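Local coordinates for protein nitroreductase (Desulfitobacterium hafniense, PDB 3PXV) that binds flavin mononucleotide and, as a member of the nitroreductase family, probably catalyses FMN-dependent oxidation-reduction reactions, at residues B[47-53]-B[96-102]; B[88-92]-B[132-137]; B[61-66]-B[140-146]. One frame throughout, in Å; residues are numbered along the deposited sequence.

Contact 1. Residues B[47-53]-B[96-102]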
# COMPACT_ATOMS: atom_id res chain seq x y z
N ALA B 47 -6.24 6.23 -9.53
CA ALA B 47 -5.44 6.30 -10.75
C ALA B 47 -4.79 4.94 -11.02
O ALA B 47 -3.58 4.83 -11.22
CB ALA B 47 -4.38 7.41 -10.62
N TRP B 48 -5.62 3.91 -11.02
CA TRP B 48 -5.22 2.55 -11.25
C TRP B 48 -6.30 1.76 -11.95
O TRP B 48 -7.35 2.31 -12.24
CB TRP B 48 -4.85 1.88 -9.94
CG TRP B 48 -5.61 2.24 -8.68
CD1 TRP B 48 -5.08 2.85 -7.61
CD2 TRP B 48 -6.96 1.91 -8.31
NE1 TRP B 48 -6.01 2.97 -6.61
CE2 TRP B 48 -7.17 2.38 -7.01
CE3 TRP B 48 -8.01 1.26 -8.95
CZ2 TRP B 48 -8.39 2.24 -6.34
CZ3 TRP B 48 -9.22 1.12 -8.29
CH2 TRP B 48 -9.40 1.61 -6.99
N ARG B 49 -6.00 0.51 -12.30
CA ARG B 49 -7.00 -0.44 -12.82
C ARG B 49 -6.64 -1.81 -12.26
O ARG B 49 -5.49 -2.04 -11.89
CB ARG B 49 -7.00 -0.54 -14.35
CG ARG B 49 -7.38 0.70 -15.12
CD ARG B 49 -8.84 1.10 -14.92
NE ARG B 49 -9.14 2.27 -15.76
CZ ARG B 49 -8.80 3.54 -15.48
NH1 ARG B 49 -8.13 3.84 -14.37
NH2 ARG B 49 -9.11 4.51 -16.32
N VAL B 50 -7.62 -2.71 -12.21
CA VAL B 50 -7.42 -4.05 -11.68
C VAL B 50 -7.65 -5.04 -12.83
O VAL B 50 -8.80 -5.34 -13.18
CB VAL B 50 -8.36 -4.31 -10.48
CG1 VAL B 50 -8.28 -5.75 -9.98
CG2 VAL B 50 -8.03 -3.34 -9.38
N ILE B 51 -6.55 -5.51 -13.43
CA ILE B 51 -6.61 -6.41 -14.57
C ILE B 51 -6.28 -7.83 -14.10
O ILE B 51 -5.13 -8.12 -13.78
CB ILE B 51 -5.62 -5.94 -15.67
CG1 ILE B 51 -5.92 -4.50 -16.08
CG2 ILE B 51 -5.68 -6.85 -16.90
CD1 ILE B 51 -4.94 -3.93 -17.01
N VAL B 52 -7.29 -8.70 -14.06
CA VAL B 52 -7.11 -10.09 -13.62
C VAL B 52 -6.71 -10.90 -14.83
O VAL B 52 -7.53 -11.18 -15.70
CB VAL B 52 -8.42 -10.71 -13.02
CG1 VAL B 52 -8.22 -12.19 -12.72
CG2 VAL B 52 -8.85 -9.98 -11.75
N VAL B 53 -5.44 -11.28 -14.89
CA VAL B 53 -4.90 -11.99 -16.03
C VAL B 53 -4.86 -13.48 -15.78
O VAL B 53 -4.30 -13.92 -14.80
CB VAL B 53 -3.47 -11.49 -16.37
CG1 VAL B 53 -2.97 -12.15 -17.64
CG2 VAL B 53 -3.47 -9.99 -16.53
N MSE B 96 -2.46 -13.67 -12.44
CA MSE B 96 -1.95 -12.53 -11.69
C MSE B 96 -2.85 -11.34 -11.92
O MSE B 96 -3.60 -11.28 -12.87
CB MSE B 96 -0.52 -12.16 -12.14
CG MSE B 96 -0.38 -11.66 -13.58
SE MSE B 96 1.43 -11.19 -14.01
CE MSE B 96 1.19 -10.82 -15.91
N ILE B 97 -2.78 -10.40 -11.00
CA ILE B 97 -3.48 -9.16 -11.15
C ILE B 97 -2.42 -8.14 -11.43
O ILE B 97 -1.47 -8.00 -10.65
CB ILE B 97 -4.26 -8.80 -9.92
CG1 ILE B 97 -5.46 -9.76 -9.81
CG2 ILE B 97 -4.70 -7.35 -10.00
CD1 ILE B 97 -6.32 -9.57 -8.57
N VAL B 98 -2.55 -7.47 -12.57
CA VAL B 98 -1.65 -6.40 -12.99
C VAL B 98 -2.31 -5.08 -12.66
O VAL B 98 -3.47 -4.90 -13.00
CB VAL B 98 -1.35 -6.49 -14.50
CG1 VAL B 98 -0.45 -5.34 -14.95
CG2 VAL B 98 -0.69 -7.88 -14.81
N VAL B 99 -1.57 -4.19 -11.99
CA VAL B 99 -2.08 -2.87 -11.59
C VAL B 99 -1.33 -1.76 -12.31
O VAL B 99 -0.26 -1.35 -11.89
CB VAL B 99 -2.02 -2.64 -10.07
CG1 VAL B 99 -2.71 -1.32 -9.72
CG2 VAL B 99 -2.69 -3.74 -9.34
N PRO B 100 -1.87 -1.31 -13.44
CA PRO B 100 -1.23 -0.20 -14.12
C PRO B 100 -1.60 1.12 -13.42
O PRO B 100 -2.59 1.19 -12.71
CB PRO B 100 -1.85 -0.25 -15.52
CG PRO B 100 -3.21 -0.76 -15.27
CD PRO B 100 -3.00 -1.83 -14.23
N ILE B 101 -0.81 2.15 -13.64
CA ILE B 101 -1.06 3.41 -12.96
C ILE B 101 -0.84 4.59 -13.89
O ILE B 101 -0.16 4.47 -14.92
CB ILE B 101 -0.19 3.56 -11.67
CG1 ILE B 101 1.30 3.57 -11.98
CG2 ILE B 101 -0.45 2.47 -10.65
CD1 ILE B 101 2.11 4.06 -10.77
N ASP B 102 -1.44 5.73 -13.53
CA ASP B 102 -1.29 6.97 -14.27
C ASP B 102 0.03 7.57 -13.77
O ASP B 102 0.16 7.87 -12.60
CB ASP B 102 -2.47 7.90 -13.97
CG ASP B 102 -2.46 9.19 -14.81
OD1 ASP B 102 -1.46 9.49 -15.48
OD2 ASP B 102 -3.49 9.90 -14.81
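Val53 packs beside the side chain of Met96, a selenomethionine, on one face of the sheet, with Val53 CB 4.2 Å from Met96 CG, while Val53 CG2 reaches Val98 CG2 at 3.9 Å. Ile51 continues this apolar face: its CD1 packs 4.0 Å from Pro100 CD. The opposite face carries Val52, whose CG2 meets Ile97 CG1 at 3.9 Å, and Val50, whose CG1 is equally far from Ile97 CG2. Two-sided packing of this kind follows from the pleat of an extended strand; the antiparallel ladder decides which residues face each other. Ile51 and Val98 form a hydrogen-bonded pair, with Ile51 N to Val98 O at 3.2 Å and Val98 N to Ile51 O at 2.9 Å. Val53 and Met96 form the next one, through Val53 N to Met96 O at 2.7 Å and Met96 N to Val53 O at 3.0 Å; between them sits the non-hydrogen-bonded pair Val52-Ile97, whose CA atoms are 4.5 Å apart. Toward Ala47 the ladder loosens. Pro100 has no amide hydrogen to give, and its carbonyl O receives a weak bond from Arg49 N at 3.5 Å, although Asp102 N still reaches Ala47 O at 3.3 Å. Strand 50-53 is one of the two edge strands of this chain's four-stranded antiparallel sheet, yet it pairs in parallel with a strand of the second subunit, so the sheet runs on across the dimer interface. Strand 95-101, on its side away from 50-53, bonds to strand 161-169, while helices 26-36 and 106-126 cover the face bearing Val52 and Ile97.

Contact 2. Residues B[88-92]-B[132-137]. With FMN (flavin mononucleotide), chain F.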
# COMPACT_ATOMS: atom_id res chain seq x y z
N ARG B 88 12.49 -18.74 -12.95
CA ARG B 88 11.14 -18.30 -13.17
C ARG B 88 10.99 -16.97 -12.51
O ARG B 88 11.58 -16.70 -11.46
CB ARG B 88 10.12 -19.30 -12.63
CG ARG B 88 10.03 -20.65 -13.43
CD ARG B 88 9.12 -21.67 -12.71
NE ARG B 88 9.53 -21.86 -11.30
CZ ARG B 88 8.84 -22.53 -10.37
NH1 ARG B 88 7.65 -23.08 -10.66
NH2 ARG B 88 9.32 -22.62 -9.13
N LEU B 89 10.21 -16.13 -13.17
CA LEU B 89 9.94 -14.79 -12.71
C LEU B 89 8.55 -14.85 -12.04
O LEU B 89 8.33 -14.23 -11.01
CB LEU B 89 10.01 -13.88 -13.94
CG LEU B 89 10.66 -12.51 -13.97
CD1 LEU B 89 12.02 -12.48 -13.32
CD2 LEU B 89 10.73 -12.03 -15.43
N PHE B 90 7.63 -15.67 -12.58
CA PHE B 90 6.31 -15.82 -12.02
C PHE B 90 6.09 -17.10 -11.20
O PHE B 90 4.96 -17.38 -10.79
CB PHE B 90 5.24 -15.68 -13.10
CG PHE B 90 5.31 -14.38 -13.85
CD1 PHE B 90 5.78 -13.21 -13.24
CD2 PHE B 90 4.84 -14.30 -15.15
CE1 PHE B 90 5.83 -12.00 -13.95
CE2 PHE B 90 4.87 -13.11 -15.85
CZ PHE B 90 5.37 -11.96 -15.26
N TYR B 91 7.16 -17.83 -10.94
CA TYR B 91 7.15 -19.04 -10.13
C TYR B 91 6.03 -20.05 -10.45
O TYR B 91 5.52 -20.74 -9.58
CB TYR B 91 7.12 -18.63 -8.65
CG TYR B 91 8.17 -17.60 -8.29
CD1 TYR B 91 9.53 -17.95 -8.19
CD2 TYR B 91 7.82 -16.27 -8.03
CE1 TYR B 91 10.49 -16.99 -7.84
CE2 TYR B 91 8.78 -15.31 -7.71
CZ TYR B 91 10.10 -15.67 -7.61
OH TYR B 91 11.03 -14.71 -7.28
N GLY B 92 5.69 -20.15 -11.73
CA GLY B 92 4.66 -21.09 -12.19
C GLY B 92 3.23 -20.69 -11.87
O GLY B 92 2.33 -21.53 -11.92
N ILE B 132 2.07 -13.29 -4.20
CA ILE B 132 3.32 -12.58 -4.08
C ILE B 132 3.26 -11.31 -4.94
O ILE B 132 2.80 -11.37 -6.08
CB ILE B 132 4.54 -13.42 -4.51
CG1 ILE B 132 5.83 -12.69 -4.15
CG2 ILE B 132 4.55 -13.70 -6.05
CD1 ILE B 132 7.10 -13.45 -4.50
N MSE B 133 3.74 -10.18 -4.37
CA MSE B 133 3.89 -8.93 -5.13
C MSE B 133 5.06 -9.14 -6.09
O MSE B 133 6.12 -9.65 -5.72
CB MSE B 133 4.20 -7.73 -4.21
CG MSE B 133 3.02 -6.76 -3.96
SE MSE B 133 1.65 -7.45 -2.86
CE MSE B 133 2.14 -6.58 -1.26
N CYS B 134 4.89 -8.76 -7.34
CA CYS B 134 5.95 -9.01 -8.28
C CYS B 134 6.16 -7.80 -9.12
O CYS B 134 5.37 -7.51 -9.98
CB CYS B 134 5.61 -10.21 -9.13
SG CYS B 134 6.82 -10.62 -10.32
N GLY B 135 7.23 -7.08 -8.83
CA GLY B 135 7.59 -5.89 -9.59
C GLY B 135 8.26 -6.28 -10.90
O GLY B 135 8.36 -5.44 -11.81
N TYR B 136 8.71 -7.54 -10.97
CA TYR B 136 9.41 -8.04 -12.15
C TYR B 136 8.52 -8.18 -13.39
O TYR B 136 9.02 -8.16 -14.51
CB TYR B 136 10.20 -9.34 -11.87
CG TYR B 136 11.58 -9.17 -11.24
CD1 TYR B 136 12.40 -8.09 -11.56
CD2 TYR B 136 12.10 -10.15 -10.42
CE1 TYR B 136 13.67 -7.97 -11.01
CE2 TYR B 136 13.36 -10.05 -9.87
CZ TYR B 136 14.15 -8.97 -10.17
OH TYR B 136 15.40 -8.90 -9.61
N THR B 137 7.21 -8.28 -13.19
CA THR B 137 6.30 -8.29 -14.34
C THR B 137 6.59 -7.03 -15.16
O THR B 137 6.41 -7.03 -16.38
CB THR B 137 4.81 -8.21 -13.92
OG1 THR B 137 4.54 -9.20 -12.93
CG2 THR B 137 3.88 -8.40 -15.12
N1 FMN F . 9.58 -10.99 -4.65
C2 FMN F . 9.99 -11.65 -5.80
O2 FMN F . 10.38 -12.81 -5.78
N3 FMN F . 9.97 -10.99 -6.99
C4 FMN F . 9.56 -9.68 -7.09
O4 FMN F . 9.58 -9.15 -8.19
C4A FMN F . 9.14 -9.02 -5.93
N5 FMN F . 8.72 -7.72 -5.97
C5A FMN F . 8.07 -7.17 -4.89
C6 FMN F . 7.41 -5.95 -5.04
C7 FMN F . 6.74 -5.37 -3.97
C7M FMN F . 6.05 -4.07 -4.18
C8 FMN F . 6.74 -6.01 -2.75
C8M FMN F . 6.04 -5.44 -1.56
C9 FMN F . 7.39 -7.24 -2.59
C9A FMN F . 8.06 -7.83 -3.68
N10 FMN F . 8.73 -9.04 -3.56
C10 FMN F . 9.15 -9.68 -4.71
C1' FMN F . 8.46 -9.89 -2.36
C2' FMN F . 9.39 -9.48 -1.23
O2' FMN F . 10.66 -10.06 -1.47
C3' FMN F . 8.80 -9.94 0.10
O3' FMN F . 7.56 -9.31 0.35
C4' FMN F . 9.74 -9.60 1.24
O4' FMN F . 10.91 -10.33 1.02
C5' FMN F . 9.16 -9.93 2.61
O5' FMN F . 8.82 -11.31 2.67
P FMN F . 7.30 -11.78 2.88
O1P FMN F . 7.28 -13.26 2.71
O2P FMN F . 6.34 -11.15 1.85
O3P FMN F . 6.97 -11.38 4.28
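The FMN pocket of this nitroreductase is built in part where the loop 88-92 meets the end of strand 130-133, and both segments touch the pyrimidine side of the flavin. Tyr91 OH donates a short hydrogen bond to FMN O2, 2.5 Å away. From the other segment, the backbone amides Gly135 N and Tyr136 N lie 3.2 Å and 3.3 Å from FMN O4, each making a weak hydrogen bond. The two carbonyls of the ring are thus addressed from two distant parts of the sequence. No hydrogen bond joins the segments directly; apolar side chains hold them together. Leu89 CD1 packs against Tyr136 CD2 at 3.7 Å, and Tyr91 CE2 lies 4.1 Å from Ile132 CD1, which itself comes within 3.5 Å of FMN N1. Cys134 SG approaches the edge of the Phe90 ring in a sulfur-aromatic contact, 5.2 Å from the centroid and 4.0 Å from Phe90 CE1. Next to it, Thr137 OG1 comes within 3.2 Å of Phe90 CE1, its hydroxyl being hydrogen-bonded to Ser165. Helix 56-72 borders the contact: Leu89 packs on its Leu67 and Phe90 on its Met59. Ile132 and Cys134 bond through their backbones to strand 161-169, whereas Met133 turns to helix 106-126 and to Pro40 of the second subunit.

Contact 3. Residues B[61-66]-B[140-146]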
# COMPACT_ATOMS: atom_id res chain seq x y z
N GLU B 61 4.81 -15.02 -22.27
CA GLU B 61 5.50 -14.07 -23.14
C GLU B 61 6.11 -12.92 -22.36
O GLU B 61 7.23 -12.52 -22.61
CB GLU B 61 4.59 -13.57 -24.27
CG GLU B 61 4.25 -14.65 -25.31
CD GLU B 61 3.47 -14.13 -26.51
OE1 GLU B 61 3.50 -12.91 -26.77
OE2 GLU B 61 2.85 -14.96 -27.23
N MSE B 62 5.37 -12.40 -21.39
CA MSE B 62 5.84 -11.31 -20.59
C MSE B 62 7.01 -11.79 -19.72
O MSE B 62 7.96 -11.05 -19.46
CB MSE B 62 4.70 -10.73 -19.72
CG MSE B 62 3.62 -10.06 -20.51
SE MSE B 62 2.12 -9.45 -19.44
CE MSE B 62 3.09 -8.28 -18.30
N GLU B 63 6.94 -13.05 -19.29
CA GLU B 63 7.98 -13.63 -18.45
C GLU B 63 9.28 -13.77 -19.25
O GLU B 63 10.35 -13.38 -18.78
CB GLU B 63 7.54 -14.99 -17.89
CG GLU B 63 8.56 -15.60 -16.90
CD GLU B 63 8.08 -16.89 -16.25
OE1 GLU B 63 7.59 -17.78 -16.96
OE2 GLU B 63 8.21 -17.02 -15.01
N ALA B 64 9.17 -14.34 -20.45
CA ALA B 64 10.33 -14.55 -21.31
C ALA B 64 10.94 -13.22 -21.75
O ALA B 64 12.15 -13.10 -21.86
CB ALA B 64 9.95 -15.41 -22.51
N GLU B 65 10.11 -12.21 -22.00
CA GLU B 65 10.60 -10.87 -22.33
C GLU B 65 11.33 -10.27 -21.11
O GLU B 65 12.44 -9.72 -21.23
CB GLU B 65 9.48 -9.96 -22.78
CG GLU B 65 9.92 -8.53 -23.12
CD GLU B 65 10.94 -8.44 -24.26
OE1 GLU B 65 10.97 -9.35 -25.15
OE2 GLU B 65 11.68 -7.42 -24.26
N GLY B 66 10.71 -10.40 -19.94
CA GLY B 66 11.31 -9.89 -18.70
C GLY B 66 12.71 -10.47 -18.52
O GLY B 66 13.68 -9.72 -18.40
N ALA B 140 8.61 -6.70 -18.61
CA ALA B 140 8.01 -6.96 -19.92
C ALA B 140 7.88 -5.67 -20.75
O ALA B 140 7.81 -5.73 -21.97
CB ALA B 140 6.66 -7.61 -19.74
N PHE B 141 7.86 -4.52 -20.09
CA PHE B 141 7.67 -3.23 -20.74
C PHE B 141 8.94 -2.42 -20.84
O PHE B 141 8.98 -1.41 -21.54
CB PHE B 141 6.71 -2.39 -19.90
CG PHE B 141 5.38 -3.03 -19.65
CD1 PHE B 141 5.21 -3.91 -18.62
CD2 PHE B 141 4.29 -2.73 -20.45
CE1 PHE B 141 4.00 -4.49 -18.39
CE2 PHE B 141 3.09 -3.32 -20.22
CZ PHE B 141 2.95 -4.21 -19.19
N ALA B 142 9.97 -2.87 -20.15
CA ALA B 142 11.19 -2.10 -19.94
C ALA B 142 11.97 -1.67 -21.15
O ALA B 142 12.53 -0.59 -21.14
CB ALA B 142 12.10 -2.80 -18.92
N SER B 143 12.04 -2.49 -22.18
CA SER B 143 12.80 -2.12 -23.39
C SER B 143 12.07 -1.07 -24.20
O SER B 143 12.67 -0.39 -25.02
CB SER B 143 13.04 -3.36 -24.26
OG SER B 143 11.85 -3.76 -24.91
N GLY B 144 10.75 -0.97 -23.98
CA GLY B 144 9.91 -0.07 -24.74
C GLY B 144 9.48 -0.65 -26.09
O GLY B 144 8.54 -0.15 -26.73
N LEU B 145 10.15 -1.72 -26.52
CA LEU B 145 9.91 -2.34 -27.85
C LEU B 145 8.64 -3.20 -27.89
O LEU B 145 8.00 -3.29 -28.92
CB LEU B 145 11.14 -3.14 -28.28
CG LEU B 145 12.43 -2.29 -28.29
CD1 LEU B 145 13.70 -3.05 -28.64
CD2 LEU B 145 12.24 -1.13 -29.24
N ARG B 146 8.29 -3.81 -26.76
CA ARG B 146 7.06 -4.58 -26.68
C ARG B 146 6.07 -3.97 -25.68
O ARG B 146 5.04 -4.57 -25.40
CB ARG B 146 7.36 -6.04 -26.34
CG ARG B 146 8.22 -6.73 -27.40
CD ARG B 146 8.27 -8.21 -27.24
NE ARG B 146 7.01 -8.87 -27.54
CZ ARG B 146 6.73 -10.14 -27.24
NH1 ARG B 146 7.61 -10.91 -26.61
NH2 ARG B 146 5.55 -10.65 -27.56
O HOH W 1 8.66 -13.61 -25.39
O HOH W 2 11.38 -5.39 -22.17
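Arg146 stands out for reaching two glutamates one helical turn apart, Glu61 and Glu65, in a salt-bridge network. Arg146 NH2 donates to Glu61 OE1 at 3.2 Å, whereas Glu65 OE1 lies 4.0 Å from Arg146 NH1, a long salt bridge. Glu61 OE1 and Glu65 OE1 both approach the guanidinium at its edge, near its plane. Water 2 extends the polar link, donating to Glu65 OE2 (2.9 Å) and accepting from Ser143 N (3.0 Å). Ser143 opens an ST turn, its OG accepting from Leu145 N at 3.1 Å, within the loop that leads to helix 147-154. Beneath these charges, Met62 CB packs 3.7 Å from Ala140 CB, and Met62 CE, of a selenomethionine, lies 3.9 Å from Phe141 CE1. Beyond the pair, Glu61 bridges to Arg153 and Arg146 to Glu149. The chemistry is therefore layered: a small apolar seam sets helix 56-72 against the loop, and a network of charges, with a water between Glu65 and Ser143, joins their outer edge, its salt bridges running on to helix 147-154.

The three contacts show how segments far apart in sequence are interlocked around one sheet. Their first segments follow in the order 47-53, 61-66 and 88-92, and their partners in the order 96-102, 132-137 and 140-146; contact 2 is nested inside the loop closed by contact 3, while contact 1 crosses both. Their centres lie 13 to 17 Å apart. Contacts 1 and 2 reach the same sheet, and helix 56-72, which follows strand 50-53, supplies one side of contact 3. Met96 touches Thr137, Phe90 and Met62, joining all three, and Glu63 OE2 probably accepts from Leu89 N and Phe90 N. Subunit interface, flavin pocket and peripheral helix thus share continuous packing.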